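Local coordinates for DNR protein (PDB 2Z69), which probably binds DNA as a transcription factor governing dissimilative nitrate respiration in Pseudomonas aeruginosa, the present chain being its sensor domain with the dimerization helix, at residues Gly43-Arg48 against Thr102-Val107; Ser61-Ile66 against Leu78-Glu83. All blocks are in the same frame, centred on the assembly; numbering follows the deposited sequence.

Contact 1. Residues Gly43-Arg48 against Thr102-Val107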
loop_
_atom_site.group_PDB
_atom_site.type_symbol
_atom_site.label_atom_id
_atom_site.label_comp_id
_atom_site.label_asym_id
_atom_site.label_seq_id
_atom_site.Cartn_x
_atom_site.Cartn_y
_atom_site.Cartn_z
ATOM N N GLY B 43 -16.171 -28.727 6.656
ATOM C CA GLY B 43 -17.236 -28.012 7.362
ATOM C C GLY B 43 -16.677 -27.210 8.532
ATOM O O GLY B 43 -17.400 -26.440 9.139
ATOM N N ALA B 44 -15.390 -27.393 8.862
ATOM C CA ALA B 44 -14.836 -26.734 10.054
ATOM C C ALA B 44 -14.381 -25.323 9.682
ATOM O O ALA B 44 -13.994 -25.098 8.541
ATOM C CB ALA B 44 -13.648 -27.551 10.623
ATOM N N TYR B 45 -14.429 -24.383 10.641
ATOM C CA TYR B 45 -14.068 -23.009 10.372
ATOM C C TYR B 45 -12.589 -22.738 10.517
ATOM O O TYR B 45 -11.980 -23.187 11.497
ATOM C CB TYR B 45 -14.878 -22.062 11.265
ATOM C CG TYR B 45 -16.337 -22.147 10.899
ATOM C CD1 TYR B 45 -17.201 -22.948 11.637
ATOM C CD2 TYR B 45 -16.812 -21.533 9.740
ATOM C CE1 TYR B 45 -18.569 -23.075 11.280
ATOM C CE2 TYR B 45 -18.160 -21.636 9.365
ATOM C CZ TYR B 45 -19.029 -22.409 10.136
ATOM O OH TYR B 45 -20.330 -22.545 9.767
ATOM N N VAL B 46 -12.002 -22.013 9.557
ATOM C CA VAL B 46 -10.623 -21.519 9.744
ATOM C C VAL B 46 -10.697 -20.262 10.661
ATOM O O VAL B 46 -9.940 -20.124 11.588
ATOM C CB VAL B 46 -9.952 -21.103 8.475
ATOM C CG1 VAL B 46 -8.461 -20.872 8.745
ATOM C CG2 VAL B 46 -10.125 -22.173 7.361
ATOM N N PHE B 47 -11.625 -19.353 10.357
ATOM C CA PHE B 47 -11.949 -18.257 11.247
ATOM C C PHE B 47 -13.379 -17.834 10.915
ATOM O O PHE B 47 -13.917 -18.234 9.859
ATOM C CB PHE B 47 -10.967 -17.100 11.088
ATOM C CG PHE B 47 -10.774 -16.623 9.646
ATOM C CD1 PHE B 47 -9.640 -16.954 8.950
ATOM C CD2 PHE B 47 -11.709 -15.776 9.032
ATOM C CE1 PHE B 47 -9.432 -16.443 7.606
ATOM C CE2 PHE B 47 -11.520 -15.298 7.742
ATOM C CZ PHE B 47 -10.364 -15.642 7.033
ATOM N N ARG B 48 -13.996 -17.122 11.854
ATOM C CA ARG B 48 -15.370 -16.620 11.725
ATOM C C ARG B 48 -15.388 -15.084 11.630
ATOM O O ARG B 48 -14.564 -14.416 12.239
ATOM C CB ARG B 48 -16.245 -17.088 12.903
ATOM C CG ARG B 48 -16.229 -18.627 13.111
ATOM C CD ARG B 48 -16.865 -19.018 14.485
ATOM N NE ARG B 48 -16.828 -20.485 14.652
ATOM C CZ ARG B 48 -15.724 -21.132 14.990
ATOM N NH1 ARG B 48 -14.614 -20.434 15.218
ATOM N NH2 ARG B 48 -15.737 -22.450 15.147
ATOM N N THR B 102 -16.018 -15.077 6.935
ATOM C CA THR B 102 -15.786 -16.397 7.548
ATOM C C THR B 102 -15.098 -17.241 6.504
ATOM O O THR B 102 -15.389 -17.109 5.328
ATOM C CB THR B 102 -17.169 -17.049 7.863
ATOM O OG1 THR B 102 -17.868 -16.238 8.819
ATOM C CG2 THR B 102 -17.071 -18.451 8.362
ATOM N N ALA B 103 -14.203 -18.120 6.937
ATOM C CA ALA B 103 -13.476 -19.033 6.035
ATOM C C ALA B 103 -13.772 -20.423 6.562
ATOM O O ALA B 103 -13.586 -20.678 7.760
ATOM C CB ALA B 103 -11.996 -18.764 6.089
ATOM N N GLN B 104 -14.247 -21.305 5.680
ATOM C CA GLN B 104 -14.702 -22.644 6.062
ATOM C C GLN B 104 -14.095 -23.663 5.127
ATOM O O GLN B 104 -14.108 -23.473 3.917
ATOM C CB GLN B 104 -16.242 -22.746 5.974
ATOM C CG GLN B 104 -16.841 -24.066 6.550
ATOM C CD GLN B 104 -18.382 -24.082 6.537
ATOM O OE1 GLN B 104 -19.032 -24.707 7.377
ATOM N NE2 GLN B 104 -18.944 -23.383 5.618
ATOM N N ALA B 105 -13.599 -24.763 5.667
ATOM C CA ALA B 105 -13.046 -25.824 4.839
ATOM C C ALA B 105 -14.202 -26.535 4.148
ATOM O O ALA B 105 -15.206 -26.862 4.784
ATOM C CB ALA B 105 -12.257 -26.800 5.695
ATOM N N VAL B 106 -14.094 -26.732 2.844
ATOM C CA VAL B 106 -15.103 -27.499 2.125
ATOM C C VAL B 106 -14.689 -28.984 1.931
ATOM O O VAL B 106 -15.511 -29.775 1.511
ATOM C CB VAL B 106 -15.478 -26.878 0.785
ATOM C CG1 VAL B 106 -15.673 -25.357 0.915
ATOM C CG2 VAL B 106 -14.446 -27.174 -0.206
ATOM N N VAL B 107 -13.435 -29.330 2.245
ATOM C CA VAL B 107 -12.935 -30.732 2.354
ATOM C C VAL B 107 -11.918 -30.764 3.520
ATOM O O VAL B 107 -11.513 -29.704 3.983
ATOM C CB VAL B 107 -12.226 -31.218 1.065
ATOM C CG1 VAL B 107 -13.197 -31.272 -0.120
ATOM C CG2 VAL B 107 -11.056 -30.336 0.738
#
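A103, T102 and Q104, the residues of the 102-107 segment most buried by this contact, meet Y45, V46 and F47 where the chain bends at V46. The pairing is a worked example of the classic beta bulge: two residues, V46 and F47, are set opposite A103 alone. The carbonyl O of A103 accepts from V46 N at 2.7 Å, while A103 N donates to F47 O in a nearly straight bond of 2.9 Å. Further along, A105 N donates to A44 O and G43 N to A105 O, the latter donor standing above the carbonyl plane. A glycine suits position 43, because its backbone angles would press a side chain against the preceding carbonyl.

The methyl of A103 sits over one face of the F47 ring, 3.8 Å from CB to the ring centroid, in a CH-pi contact displaced toward CZ. F47 CG lies between the backbone N and the carbonyl carbon (chi1 52°), a placement from which the ring can take this methyl on its face. V46 CB lies 3.9 Å from A103 CB. L151 of the second subunit also packs on F47, and F87 touches V46, F47 and A103.

Y45 and Q104 lie on the other face of the sheet. The amide plane of Q104 runs almost parallel to the Y45 ring, 13° apart, with CD 3.7 Å from Y45 CE2. T102 CG2 comes in obliquely on the same tyrosine, 3.4 Å from Y45 CD2, whereas T102 OG1 is hydrogen-bonded to Q49 N.

The chemistry is thus divided: apolar groups gather on the F47 side, which meets the partner subunit, and a mixed aromatic and polar layer lies on the Y45 side, while backbone bonds carry the sheet through the bulge.

Contact 2. Residues Ser61-Ile66 against Leu78-Glu83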
loop_
_atom_site.group_PDB
_atom_site.type_symbol
_atom_site.label_atom_id
_atom_site.label_comp_id
_atom_site.label_asym_id
_atom_site.label_seq_id
_atom_site.Cartn_x
_atom_site.Cartn_y
_atom_site.Cartn_z
ATOM N N SER B 61 -3.063 -28.215 1.966
ATOM C CA SER B 61 -3.842 -29.224 1.239
ATOM C C SER B 61 -5.284 -28.925 1.531
ATOM O O SER B 61 -5.618 -28.439 2.626
ATOM C CB SER B 61 -3.483 -30.641 1.719
ATOM O OG SER B 61 -3.870 -30.834 3.085
ATOM N N GLY B 62 -6.150 -29.206 0.566
ATOM C CA GLY B 62 -7.577 -29.018 0.790
ATOM C C GLY B 62 -8.109 -27.824 0.030
ATOM O O GLY B 62 -7.553 -27.466 -1.014
ATOM N N CYS B 63 -9.162 -27.195 0.581
ATOM C CA CYS B 63 -9.947 -26.171 -0.135
ATOM C C CYS B 63 -10.839 -25.395 0.844
ATOM O O CYS B 63 -11.547 -25.982 1.648
ATOM C CB CYS B 63 -10.772 -26.825 -1.244
ATOM S SG CYS B 63 -11.816 -25.707 -2.252
ATOM N N VAL B 64 -10.783 -24.065 0.785
ATOM C CA VAL B 64 -11.448 -23.199 1.810
ATOM C C VAL B 64 -12.352 -22.202 1.071
ATOM O O VAL B 64 -11.944 -21.655 0.048
ATOM C CB VAL B 64 -10.385 -22.463 2.635
ATOM C CG1 VAL B 64 -10.928 -21.187 3.278
ATOM C CG2 VAL B 64 -9.775 -23.427 3.700
ATOM N N LYS B 65 -13.597 -22.030 1.519
ATOM C CA LYS B 65 -14.448 -20.999 0.943
ATOM C C LYS B 65 -14.570 -19.804 1.897
ATOM O O LYS B 65 -14.575 -19.961 3.145
ATOM C CB LYS B 65 -15.832 -21.538 0.553
ATOM C CG LYS B 65 -16.744 -21.918 1.729
ATOM C CD LYS B 65 -18.193 -22.039 1.267
ATOM C CE LYS B 65 -19.054 -22.559 2.428
ATOM N NZ LYS B 65 -20.536 -22.732 2.124
ATOM N N ILE B 66 -14.671 -18.605 1.327
ATOM C CA ILE B 66 -14.711 -17.386 2.149
ATOM C C ILE B 66 -15.966 -16.569 1.808
ATOM O O ILE B 66 -16.189 -16.247 0.662
ATOM C CB ILE B 66 -13.376 -16.540 1.963
ATOM C CG1 ILE B 66 -12.154 -17.430 2.294
ATOM C CG2 ILE B 66 -13.418 -15.234 2.783
ATOM C CD1 ILE B 66 -10.886 -16.718 2.382
ATOM N N LEU B 78 -16.955 -14.548 -1.209
ATOM C CA LEU B 78 -15.811 -13.697 -1.609
ATOM C C LEU B 78 -14.858 -14.460 -2.538
ATOM O O LEU B 78 -14.494 -13.964 -3.617
ATOM C CB LEU B 78 -15.038 -13.178 -0.373
ATOM C CG LEU B 78 -15.678 -12.045 0.450
ATOM C CD1 LEU B 78 -16.840 -12.553 1.272
ATOM C CD2 LEU B 78 -14.683 -11.413 1.364
ATOM N N GLU B 79 -14.471 -15.675 -2.120
ATOM C CA GLU B 79 -13.539 -16.476 -2.899
ATOM C C GLU B 79 -13.560 -17.935 -2.466
ATOM O O GLU B 79 -13.997 -18.269 -1.366
ATOM C CB GLU B 79 -12.125 -15.902 -2.770
ATOM C CG GLU B 79 -11.773 -15.550 -1.323
ATOM C CD GLU B 79 -10.527 -14.647 -1.179
ATOM O OE1 GLU B 79 -9.506 -14.889 -1.886
ATOM O OE2 GLU B 79 -10.564 -13.707 -0.340
ATOM N N VAL B 80 -13.094 -18.800 -3.355
ATOM C CA VAL B 80 -12.802 -20.180 -3.028
ATOM C C VAL B 80 -11.290 -20.335 -3.218
ATOM O O VAL B 80 -10.770 -20.052 -4.304
ATOM C CB VAL B 80 -13.581 -21.154 -3.925
ATOM C CG1 VAL B 80 -13.167 -22.606 -3.622
ATOM C CG2 VAL B 80 -15.118 -20.940 -3.735
ATOM N N THR B 81 -10.582 -20.720 -2.152
ATOM C CA THR B 81 -9.119 -20.846 -2.208
ATOM C C THR B 81 -8.676 -22.296 -2.442
ATOM O O THR B 81 -9.106 -23.207 -1.740
ATOM C CB THR B 81 -8.476 -20.320 -0.919
ATOM O OG1 THR B 81 -8.967 -18.989 -0.637
ATOM C CG2 THR B 81 -6.951 -20.301 -1.040
ATOM N N ASN B 82 -7.803 -22.491 -3.420
ATOM C CA ASN B 82 -7.234 -23.810 -3.748
ATOM C C ASN B 82 -5.923 -24.044 -3.005
ATOM O O ASN B 82 -5.281 -23.072 -2.554
ATOM C CB ASN B 82 -7.009 -23.913 -5.269
ATOM C CG ASN B 82 -8.314 -23.743 -6.057
ATOM O OD1 ASN B 82 -9.306 -24.421 -5.795
ATOM N ND2 ASN B 82 -8.317 -22.812 -6.997
ATOM N N GLU B 83 -5.512 -25.308 -2.880
ATOM C CA GLU B 83 -4.257 -25.602 -2.178
ATOM C C GLU B 83 -3.064 -24.828 -2.744
ATOM O O GLU B 83 -3.097 -24.368 -3.898
ATOM C CB GLU B 83 -3.971 -27.127 -2.052
ATOM C CG GLU B 83 -3.797 -27.937 -3.305
ATOM C CD GLU B 83 -3.855 -29.456 -2.998
ATOM O OE1 GLU B 83 -4.565 -29.869 -2.027
ATOM O OE2 GLU B 83 -3.213 -30.235 -3.724
HETATM O O HOH W 1 -7.081 -27.449 -3.753
#
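I66 faces both L78 and E79, so this antiparallel pairing contains a second classic beta bulge. The carbonyl O of I66 takes two donors, L78 N at 2.6 Å and, weakly, E79 N at 3.3 Å, while I66 N donates a hydrogen bond to E79 O. Two residues along, V64 and T81 form a reciprocal hydrogen-bonded pair: T81 N reaches V64 O at 2.8 Å and V64 N reaches T81 O at 3.2 Å.

Past the V64-T81 pair, other partners take over. G62 N donates to the anti lone pair of E83 OE1 at 3.1 Å. One water joins the two segments here, donating to G62 O and accepting from E83 N, each at 2.8 Å.

The side chains of I66 and E79 lie side by side. E79 CG, set between its own backbone N and carbonyl carbon (chi1 45°), rests 3.8 Å from I66 CB. E79 OE2 accepts from L151 N of the second subunit, E79 OE1 has a weak bond to S152 OG there, and I66 and L78 pack on the same L151. On the other face of the sheet C63 SG touches V80 CG1 at 3.6 Å, and K65 NZ forms a salt bridge with E75.

Such a bulged beta hairpin, with strands 63-69 and 75-82 antiparallel, belongs to the beta barrel of the cyclic nucleotide-binding domain of the CRP-like family.

From the N terminus, the chain first lays down 43-48, which waits until 102-107 for its partner; contact 1 therefore closes a long loop of 53 intervening residues. Inside that loop lies contact 2, where 61-66 and 78-83 join across a short hairpin, so the two nest and do not cross. Their centres are about 9 Å apart. The strands 102-105 and 63-69 are neighbours, and Q104 O with K65 N, like V106 N with C63 O, probably forms a hydrogen bond between the contacts. One four-stranded antiparallel sheet results, in the order 45-47, 102-105, 63-69, 75-82, with contacts 1 and 2 forming its two outer pairings.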